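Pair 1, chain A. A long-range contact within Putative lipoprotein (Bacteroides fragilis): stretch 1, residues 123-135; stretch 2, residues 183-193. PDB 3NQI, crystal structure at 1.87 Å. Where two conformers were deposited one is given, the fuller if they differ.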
# COMPACT_ATOMS: atom_id res chain seq x y z
N THR A 123 -9.33 3.60 3.32
CA THR A 123 -8.13 2.91 2.83
C THR A 123 -7.58 3.52 1.56
O THR A 123 -8.30 3.72 0.58
CB THR A 123 -8.38 1.38 2.57
OG1 THR A 123 -8.90 0.78 3.74
CG2 THR A 123 -7.05 0.63 2.13
N ILE A 124 -6.27 3.73 1.55
CA ILE A 124 -5.62 4.09 0.31
C ILE A 124 -4.50 3.06 0.00
O ILE A 124 -4.06 2.32 0.89
CB ILE A 124 -5.03 5.51 0.33
CG1 ILE A 124 -4.02 5.63 1.45
CG2 ILE A 124 -6.19 6.60 0.44
CD1 ILE A 124 -3.18 6.95 1.42
N VAL A 125 -4.13 3.02 -1.28
CA VAL A 125 -3.22 2.02 -1.79
C VAL A 125 -2.05 2.64 -2.54
O VAL A 125 -2.25 3.48 -3.41
CB VAL A 125 -3.92 0.98 -2.65
CG1 VAL A 125 -2.87 -0.11 -3.14
CG2 VAL A 125 -5.04 0.29 -1.83
N LEU A 126 -0.83 2.23 -2.15
CA LEU A 126 0.39 2.62 -2.89
C LEU A 126 0.92 1.48 -3.75
O LEU A 126 1.24 0.44 -3.25
CB LEU A 126 1.48 3.12 -1.93
CG LEU A 126 1.42 4.55 -1.39
CD1 LEU A 126 0.10 4.92 -0.91
CD2 LEU A 126 2.58 4.70 -0.28
N PRO A 127 0.97 1.66 -5.10
CA PRO A 127 1.80 0.73 -5.87
C PRO A 127 3.26 1.06 -5.66
O PRO A 127 3.60 2.24 -5.81
CB PRO A 127 1.40 1.03 -7.31
CG PRO A 127 0.39 2.10 -7.25
CD PRO A 127 0.48 2.76 -5.94
N VAL A 128 4.12 0.14 -5.17
CA VAL A 128 5.51 0.44 -5.01
C VAL A 128 6.37 -0.36 -6.04
O VAL A 128 6.21 -1.58 -6.18
CB VAL A 128 6.01 0.21 -3.55
CG1 VAL A 128 7.36 0.89 -3.44
CG2 VAL A 128 5.04 0.82 -2.57
N LEU A 129 7.21 0.35 -6.80
CA LEU A 129 8.27 -0.24 -7.67
C LEU A 129 9.60 0.02 -6.94
O LEU A 129 9.98 1.16 -6.64
CB LEU A 129 8.23 0.34 -9.08
CG LEU A 129 8.86 -0.35 -10.31
CD1 LEU A 129 8.28 -1.73 -10.54
CD2 LEU A 129 8.63 0.52 -11.53
N TYR A 130 10.27 -1.06 -6.57
CA TYR A 130 11.46 -0.96 -5.76
C TYR A 130 12.50 -2.05 -6.05
O TYR A 130 12.29 -2.91 -6.87
CB TYR A 130 11.04 -0.93 -4.32
CG TYR A 130 10.37 -2.15 -3.75
CD1 TYR A 130 9.05 -2.45 -4.03
CD2 TYR A 130 11.05 -3.01 -2.89
CE1 TYR A 130 8.42 -3.62 -3.53
CE2 TYR A 130 10.43 -4.15 -2.35
CZ TYR A 130 9.12 -4.44 -2.66
OH TYR A 130 8.52 -5.54 -2.14
N ARG A 131 13.65 -1.98 -5.39
CA ARG A 131 14.77 -2.86 -5.71
C ARG A 131 15.04 -3.80 -4.56
O ARG A 131 15.18 -3.36 -3.43
CB ARG A 131 16.03 -2.03 -5.99
CG ARG A 131 16.01 -1.29 -7.34
CD ARG A 131 17.05 -0.17 -7.42
NE ARG A 131 16.51 0.98 -6.73
CZ ARG A 131 16.05 2.08 -7.30
NH1 ARG A 131 16.14 2.28 -8.62
NH2 ARG A 131 15.50 3.01 -6.51
N VAL A 132 15.14 -5.10 -4.86
CA VAL A 132 15.50 -6.10 -3.86
C VAL A 132 16.83 -6.81 -4.17
O VAL A 132 17.41 -6.69 -5.26
CB VAL A 132 14.34 -7.12 -3.68
CG1 VAL A 132 13.03 -6.37 -3.19
CG2 VAL A 132 14.06 -7.91 -4.95
N LYS A 133 17.32 -7.56 -3.18
CA LYS A 133 18.49 -8.39 -3.37
C LYS A 133 18.12 -9.58 -4.25
O LYS A 133 17.03 -10.09 -4.16
CB LYS A 133 18.98 -8.89 -2.02
CG LYS A 133 20.22 -9.77 -2.04
CD LYS A 133 20.64 -10.11 -0.61
CE LYS A 133 21.92 -10.93 -0.58
NZ LYS A 133 22.24 -11.25 0.82
N ASN A 134 19.05 -9.99 -5.11
CA ASN A 134 18.84 -11.12 -5.98
C ASN A 134 19.06 -12.41 -5.18
O ASN A 134 20.19 -12.84 -4.98
CB ASN A 134 19.80 -11.00 -7.18
CG ASN A 134 19.62 -12.14 -8.19
OD1 ASN A 134 18.77 -13.03 -8.04
ND2 ASN A 134 20.45 -12.12 -9.24
N VAL A 135 17.99 -12.99 -4.69
CA VAL A 135 18.06 -14.24 -3.96
C VAL A 135 17.17 -15.21 -4.70
O VAL A 135 16.29 -14.79 -5.44
CB VAL A 135 17.62 -14.11 -2.48
CG1 VAL A 135 18.66 -13.32 -1.68
CG2 VAL A 135 16.23 -13.50 -2.38
N GLU A 183 23.52 -1.86 -2.99
CA GLU A 183 23.73 -2.83 -4.06
C GLU A 183 22.45 -3.44 -4.66
O GLU A 183 22.50 -4.02 -5.73
CB GLU A 183 24.63 -3.96 -3.55
N ARG A 184 21.30 -3.32 -3.97
CA ARG A 184 20.10 -3.96 -4.45
C ARG A 184 19.69 -3.40 -5.80
O ARG A 184 19.62 -2.19 -5.98
CB ARG A 184 18.96 -3.82 -3.42
CG ARG A 184 19.17 -4.67 -2.20
CD ARG A 184 18.11 -4.37 -1.18
NE ARG A 184 17.94 -5.47 -0.25
CZ ARG A 184 18.73 -5.69 0.79
NH1 ARG A 184 19.81 -4.92 1.02
NH2 ARG A 184 18.52 -6.75 1.57
N ALA A 185 19.43 -4.31 -6.73
CA ALA A 185 19.15 -3.95 -8.14
C ALA A 185 18.06 -4.78 -8.80
O ALA A 185 17.78 -4.59 -10.01
CB ALA A 185 20.49 -4.01 -9.03
N THR A 186 17.40 -5.66 -8.06
CA THR A 186 16.38 -6.52 -8.66
C THR A 186 15.00 -5.85 -8.59
O THR A 186 14.47 -5.64 -7.53
CB THR A 186 16.39 -7.91 -8.01
OG1 THR A 186 17.72 -8.43 -8.08
CG2 THR A 186 15.35 -8.89 -8.72
N ARG A 187 14.42 -5.54 -9.74
CA ARG A 187 13.16 -4.84 -9.77
C ARG A 187 12.01 -5.72 -9.26
O ARG A 187 11.90 -6.88 -9.65
CB ARG A 187 12.83 -4.35 -11.19
CG ARG A 187 11.59 -3.46 -11.23
CD ARG A 187 11.33 -2.97 -12.64
NE ARG A 187 11.04 -4.07 -13.52
CZ ARG A 187 11.21 -4.09 -14.84
NH1 ARG A 187 11.74 -3.07 -15.49
NH2 ARG A 187 10.89 -5.18 -15.51
N THR A 188 11.20 -5.15 -8.37
CA THR A 188 10.05 -5.79 -7.73
C THR A 188 8.89 -4.80 -7.68
O THR A 188 9.15 -3.61 -7.50
CB THR A 188 10.39 -6.12 -6.27
OG1 THR A 188 11.58 -6.89 -6.26
CG2 THR A 188 9.26 -6.89 -5.54
N SER A 189 7.66 -5.29 -7.79
CA SER A 189 6.48 -4.44 -7.63
C SER A 189 5.60 -5.05 -6.53
O SER A 189 5.53 -6.29 -6.36
CB SER A 189 5.76 -4.32 -8.97
OG SER A 189 5.45 -5.60 -9.43
N SER A 190 5.00 -4.19 -5.72
CA SER A 190 4.04 -4.61 -4.70
C SER A 190 2.99 -3.53 -4.47
O SER A 190 3.30 -2.34 -4.52
CB SER A 190 4.72 -4.84 -3.35
OG SER A 190 5.82 -5.73 -3.40
N PHE A 191 1.77 -3.93 -4.14
CA PHE A 191 0.81 -2.97 -3.59
C PHE A 191 0.92 -2.96 -2.07
O PHE A 191 1.16 -4.02 -1.48
CB PHE A 191 -0.56 -3.33 -3.93
CG PHE A 191 -0.89 -3.12 -5.36
CD1 PHE A 191 -1.08 -1.85 -5.85
CD2 PHE A 191 -1.04 -4.18 -6.19
CE1 PHE A 191 -1.42 -1.67 -7.20
CE2 PHE A 191 -1.35 -4.00 -7.52
CZ PHE A 191 -1.56 -2.74 -8.00
N LYS A 192 0.78 -1.77 -1.47
CA LYS A 192 0.74 -1.63 0.01
C LYS A 192 -0.54 -0.85 0.34
O LYS A 192 -0.78 0.24 -0.20
CB LYS A 192 1.98 -0.89 0.50
CG LYS A 192 3.28 -1.66 0.22
CD LYS A 192 3.42 -2.81 1.28
CE LYS A 192 4.43 -3.81 0.93
NZ LYS A 192 4.26 -4.93 1.91
N ALA A 193 -1.37 -1.44 1.18
CA ALA A 193 -2.64 -0.86 1.57
C ALA A 193 -2.58 -0.33 3.02
O ALA A 193 -2.03 -0.99 3.93
CB ALA A 193 -3.78 -1.89 1.41

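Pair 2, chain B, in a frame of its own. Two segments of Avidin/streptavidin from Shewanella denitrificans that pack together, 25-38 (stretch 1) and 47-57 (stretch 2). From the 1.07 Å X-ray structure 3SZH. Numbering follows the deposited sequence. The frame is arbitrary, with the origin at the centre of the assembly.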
# COMPACT_ATOMS: atom_id res chain seq x y z
N SER B 25 -3.32 9.83 12.05
CA SER B 25 -4.75 9.63 12.13
C SER B 25 -5.15 8.26 11.62
O SER B 25 -4.53 7.70 10.70
CB SER B 25 -5.50 10.74 11.37
OG SER B 25 -5.23 10.67 9.98
N ILE B 26 -6.20 7.71 12.23
CA ILE B 26 -6.96 6.60 11.69
C ILE B 26 -8.42 7.03 11.77
O ILE B 26 -8.98 7.17 12.86
CB ILE B 26 -6.74 5.28 12.45
CG1 ILE B 26 -5.26 4.87 12.47
CG2 ILE B 26 -7.61 4.19 11.86
CD1 ILE B 26 -4.98 3.63 13.35
N ASN B 27 -9.02 7.30 10.61
CA ASN B 27 -10.35 7.92 10.60
C ASN B 27 -11.46 6.90 10.79
O ASN B 27 -11.18 5.72 11.02
CB ASN B 27 -10.55 8.84 9.37
CG ASN B 27 -10.78 8.10 8.05
OD1 ASN B 27 -10.78 8.75 6.99
ND2 ASN B 27 -10.98 6.81 8.08
N ALA B 28 -12.70 7.34 10.69
CA ALA B 28 -13.84 6.49 10.99
C ALA B 28 -13.91 5.27 10.07
O ALA B 28 -14.47 4.25 10.45
CB ALA B 28 -15.14 7.31 10.93
N GLN B 29 -13.37 5.41 8.86
CA GLN B 29 -13.33 4.33 7.88
C GLN B 29 -12.06 3.48 8.02
O GLN B 29 -11.93 2.47 7.33
CB GLN B 29 -13.43 4.91 6.46
CG GLN B 29 -14.82 5.42 6.13
CD GLN B 29 -15.23 6.69 6.84
OE1 GLN B 29 -16.29 6.74 7.47
NE2 GLN B 29 -14.39 7.74 6.74
N GLY B 30 -11.14 3.86 8.90
CA GLY B 30 -9.86 3.16 9.05
C GLY B 30 -8.79 3.65 8.08
O GLY B 30 -7.75 3.03 7.97
N GLU B 31 -9.02 4.75 7.38
CA GLU B 31 -7.97 5.30 6.53
C GLU B 31 -6.90 5.93 7.39
O GLU B 31 -7.21 6.63 8.36
CB GLU B 31 -8.52 6.29 5.52
CG GLU B 31 -7.59 6.34 4.34
CD GLU B 31 -7.98 7.30 3.24
OE1 GLU B 31 -9.13 7.76 3.17
OE2 GLU B 31 -7.10 7.57 2.40
N LEU B 32 -5.64 5.66 7.05
CA LEU B 32 -4.50 6.05 7.85
C LEU B 32 -3.71 7.18 7.22
O LEU B 32 -3.52 7.20 5.99
CB LEU B 32 -3.60 4.81 8.03
CG LEU B 32 -2.27 4.91 8.76
CD1 LEU B 32 -1.94 3.58 9.44
CD2 LEU B 32 -1.15 5.32 7.81
N THR B 33 -3.19 8.07 8.05
CA THR B 33 -2.15 9.02 7.66
C THR B 33 -1.02 8.89 8.67
O THR B 33 -1.21 8.44 9.80
CB THR B 33 -2.60 10.47 7.62
OG1 THR B 33 -2.83 10.94 8.96
CG2 THR B 33 -3.86 10.67 6.76
N GLY B 34 0.18 9.28 8.25
CA GLY B 34 1.31 9.31 9.15
C GLY B 34 2.56 9.76 8.45
O GLY B 34 2.52 10.32 7.34
N SER B 35 3.69 9.53 9.10
CA SER B 35 5.02 9.88 8.60
C SER B 35 5.94 8.69 8.83
O SER B 35 5.73 7.91 9.76
CB SER B 35 5.61 11.09 9.33
OG SER B 35 4.81 12.25 9.16
N TYR B 36 6.98 8.56 8.03
CA TYR B 36 7.98 7.52 8.16
C TYR B 36 9.36 8.16 8.16
O TYR B 36 9.65 9.01 7.30
CB TYR B 36 7.84 6.54 7.02
CG TYR B 36 8.62 5.27 7.16
CD1 TYR B 36 9.92 5.17 6.71
CD2 TYR B 36 8.05 4.15 7.77
CE1 TYR B 36 10.65 3.98 6.82
CE2 TYR B 36 8.76 2.94 7.88
CZ TYR B 36 10.05 2.89 7.40
OH TYR B 36 10.75 1.70 7.50
N ILE B 37 10.20 7.73 9.10
CA ILE B 37 11.60 8.12 9.10
C ILE B 37 12.46 6.88 8.97
O ILE B 37 12.44 6.00 9.85
CB ILE B 37 12.01 8.98 10.31
CG1 ILE B 37 11.22 10.29 10.34
CG2 ILE B 37 13.52 9.24 10.28
CD1 ILE B 37 11.52 11.21 11.54
N ASN B 38 13.16 6.80 7.85
CA ASN B 38 14.09 5.70 7.56
C ASN B 38 15.41 5.96 8.27
O ASN B 38 15.97 7.06 8.23
CB ASN B 38 14.30 5.67 6.04
CG ASN B 38 15.40 4.73 5.59
OD1 ASN B 38 15.57 3.64 6.14
ND2 ASN B 38 16.12 5.12 4.57
N ASN B 47 16.47 10.01 7.98
CA ASN B 47 16.37 11.10 8.96
C ASN B 47 15.48 12.26 8.60
O ASN B 47 15.60 13.32 9.19
CB ASN B 47 17.75 11.69 9.25
CG ASN B 47 18.73 10.66 9.67
OD1 ASN B 47 18.43 9.82 10.50
ND2 ASN B 47 19.92 10.68 9.07
N SER B 48 14.64 12.11 7.59
CA SER B 48 13.67 13.16 7.25
C SER B 48 12.31 12.48 7.10
O SER B 48 12.23 11.30 6.77
CB SER B 48 14.09 13.93 6.00
OG SER B 48 14.10 13.10 4.86
N PRO B 49 11.22 13.21 7.36
CA PRO B 49 9.92 12.55 7.33
C PRO B 49 9.36 12.40 5.93
O PRO B 49 9.40 13.34 5.11
CB PRO B 49 9.03 13.48 8.16
CG PRO B 49 9.67 14.85 8.01
CD PRO B 49 11.14 14.62 7.83
N TYR B 50 8.83 11.19 5.68
CA TYR B 50 8.15 10.88 4.41
C TYR B 50 6.69 10.60 4.70
O TYR B 50 6.37 9.81 5.58
CB TYR B 50 8.81 9.69 3.67
CG TYR B 50 10.15 10.08 3.11
CD1 TYR B 50 11.31 10.04 3.87
CD2 TYR B 50 10.24 10.56 1.81
CE1 TYR B 50 12.54 10.46 3.34
CE2 TYR B 50 11.45 11.00 1.29
CZ TYR B 50 12.59 10.96 2.04
OH TYR B 50 13.80 11.39 1.57
N PRO B 51 5.76 11.29 4.01
CA PRO B 51 4.34 11.02 4.24
C PRO B 51 3.91 9.57 3.95
O PRO B 51 4.41 8.95 3.00
CB PRO B 51 3.63 12.00 3.30
CG PRO B 51 4.61 13.14 3.18
CD PRO B 51 5.95 12.46 3.13
N VAL B 52 2.96 9.10 4.74
CA VAL B 52 2.42 7.76 4.65
C VAL B 52 0.90 7.81 4.54
O VAL B 52 0.25 8.63 5.21
CB VAL B 52 2.79 6.98 5.95
CG1 VAL B 52 2.16 5.58 5.98
CG2 VAL B 52 4.31 6.90 6.12
N ASN B 53 0.35 6.93 3.72
CA ASN B 53 -1.08 6.66 3.76
C ASN B 53 -1.30 5.15 3.88
O ASN B 53 -0.35 4.38 3.87
CB ASN B 53 -1.83 7.30 2.56
CG ASN B 53 -1.32 6.83 1.23
OD1 ASN B 53 -0.77 5.73 1.10
ND2 ASN B 53 -1.52 7.65 0.19
N GLY B 54 -2.56 4.73 4.04
CA GLY B 54 -2.86 3.31 4.18
C GLY B 54 -4.22 3.09 4.77
O GLY B 54 -5.09 3.97 4.74
N TRP B 55 -4.37 1.90 5.37
CA TRP B 55 -5.65 1.42 5.91
C TRP B 55 -5.39 0.55 7.13
O TRP B 55 -4.40 -0.20 7.18
CB TRP B 55 -6.37 0.53 4.87
CG TRP B 55 -6.78 1.24 3.63
CD1 TRP B 55 -6.18 1.15 2.41
CD2 TRP B 55 -7.90 2.12 3.48
NE1 TRP B 55 -6.84 1.97 1.52
CE2 TRP B 55 -7.90 2.58 2.15
CE3 TRP B 55 -8.90 2.58 4.36
CZ2 TRP B 55 -8.87 3.48 1.66
CZ3 TRP B 55 -9.86 3.47 3.89
CH2 TRP B 55 -9.83 3.92 2.55
N VAL B 56 -6.33 0.58 8.06
CA VAL B 56 -6.38 -0.36 9.18
C VAL B 56 -7.74 -1.05 9.16
O VAL B 56 -8.78 -0.41 8.99
CB VAL B 56 -6.14 0.40 10.53
CG1 VAL B 56 -6.34 -0.49 11.72
CG2 VAL B 56 -4.74 1.01 10.53
N PHE B 57 -7.72 -2.37 9.37
CA PHE B 57 -8.95 -3.15 9.47
C PHE B 57 -8.75 -4.12 10.63
O PHE B 57 -8.16 -5.19 10.47
CB PHE B 57 -9.22 -3.93 8.18
CG PHE B 57 -10.66 -4.37 8.00
CD1 PHE B 57 -11.13 -4.67 6.72
CD2 PHE B 57 -11.54 -4.45 9.07
CE1 PHE B 57 -12.44 -5.03 6.51
CE2 PHE B 57 -12.85 -4.83 8.87
CZ PHE B 57 -13.30 -5.12 7.59
O HOH W 1 13.77 9.15 6.40

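The sharpest difference between these two ladders lies at one matched cross-strand diagonal: where pair 1 places a tyrosine and a serine, pair 2 has two glycines. In pair 1, Y130(A) adopts chi1 p and lays its ring along the neighbouring strand, so that T188(A) CB sits over one face, 4.2 Å from the ring centroid, while Y130(A) OH reaches S190(A) OG at 3.0 Å, a hydrogen bond in which either hydroxyl could be the donor. The equivalents of Y130(A) and S190(A) in pair 2 are G34(B) and G54(B), and no such cover is possible. There V52(B), matching T188(A), is covered from its own side of the sheet by flanking residues: L32(B) CD2 approaches V52(B) CG1 at 3.8 Å, and Y36(B) CB approaches V52(B) CG2 at 3.7 Å.

The backbone beneath is nearly the same. Both pairs are antiparallel strands whose directions differ by 140°, and 14 central residues superpose with an RMSD of 0.8 Å. Y130(A)–T188(A) corresponds to G34(B)–V52(B), and V132(A)–T186(A) to Y36(B)–Y50(B); all are hydrogen-bonded pairs. The bonding is more regular in pair 1, where V128(A) N donates to S190(A) O at 2.7 Å and S190(A) N returns a bond to V128(A) O at 2.9 Å. At the matching step of pair 2, L32(B) N to G54(B) O is a good 2.9 Å bond, but the return from G54(B) N to L32(B) O is weak, at 3.3 Å.

On the opposite face, an aromatic ring sits at the same place in both pairs but meets different partners. F191(A) and W55(B) have side-chain centres only 0.3 Å apart after superposition, and both use chi1 m. The phenylalanine meets aliphatic carbon, with V125(A) CG1 3.7 Å from F191(A) CD1 and P127(A) CB 3.9 Å from F191(A) CE1. In pair 2, E31(B) stands at the position of P127(A) and lays its methylene over the tryptophan: E31(B) CG lies 3.8 Å from the centroid of the six-membered ring of W55(B), so a charged residue packs through its aliphatic stem.

Next to it, G30(B), matching L126(A), closes a type I turn with positive phi. A CB there would lie 2.4 Å from V56(B) O, a clash, whereas L126(A) continues an extended strand and carries its side chain without difficulty. The general lesson is that a ladder fixes where side chains start; which residues stand there decides who covers whom across the strands: one large ring in pair 1, the two neighbours of a glycine in pair 2.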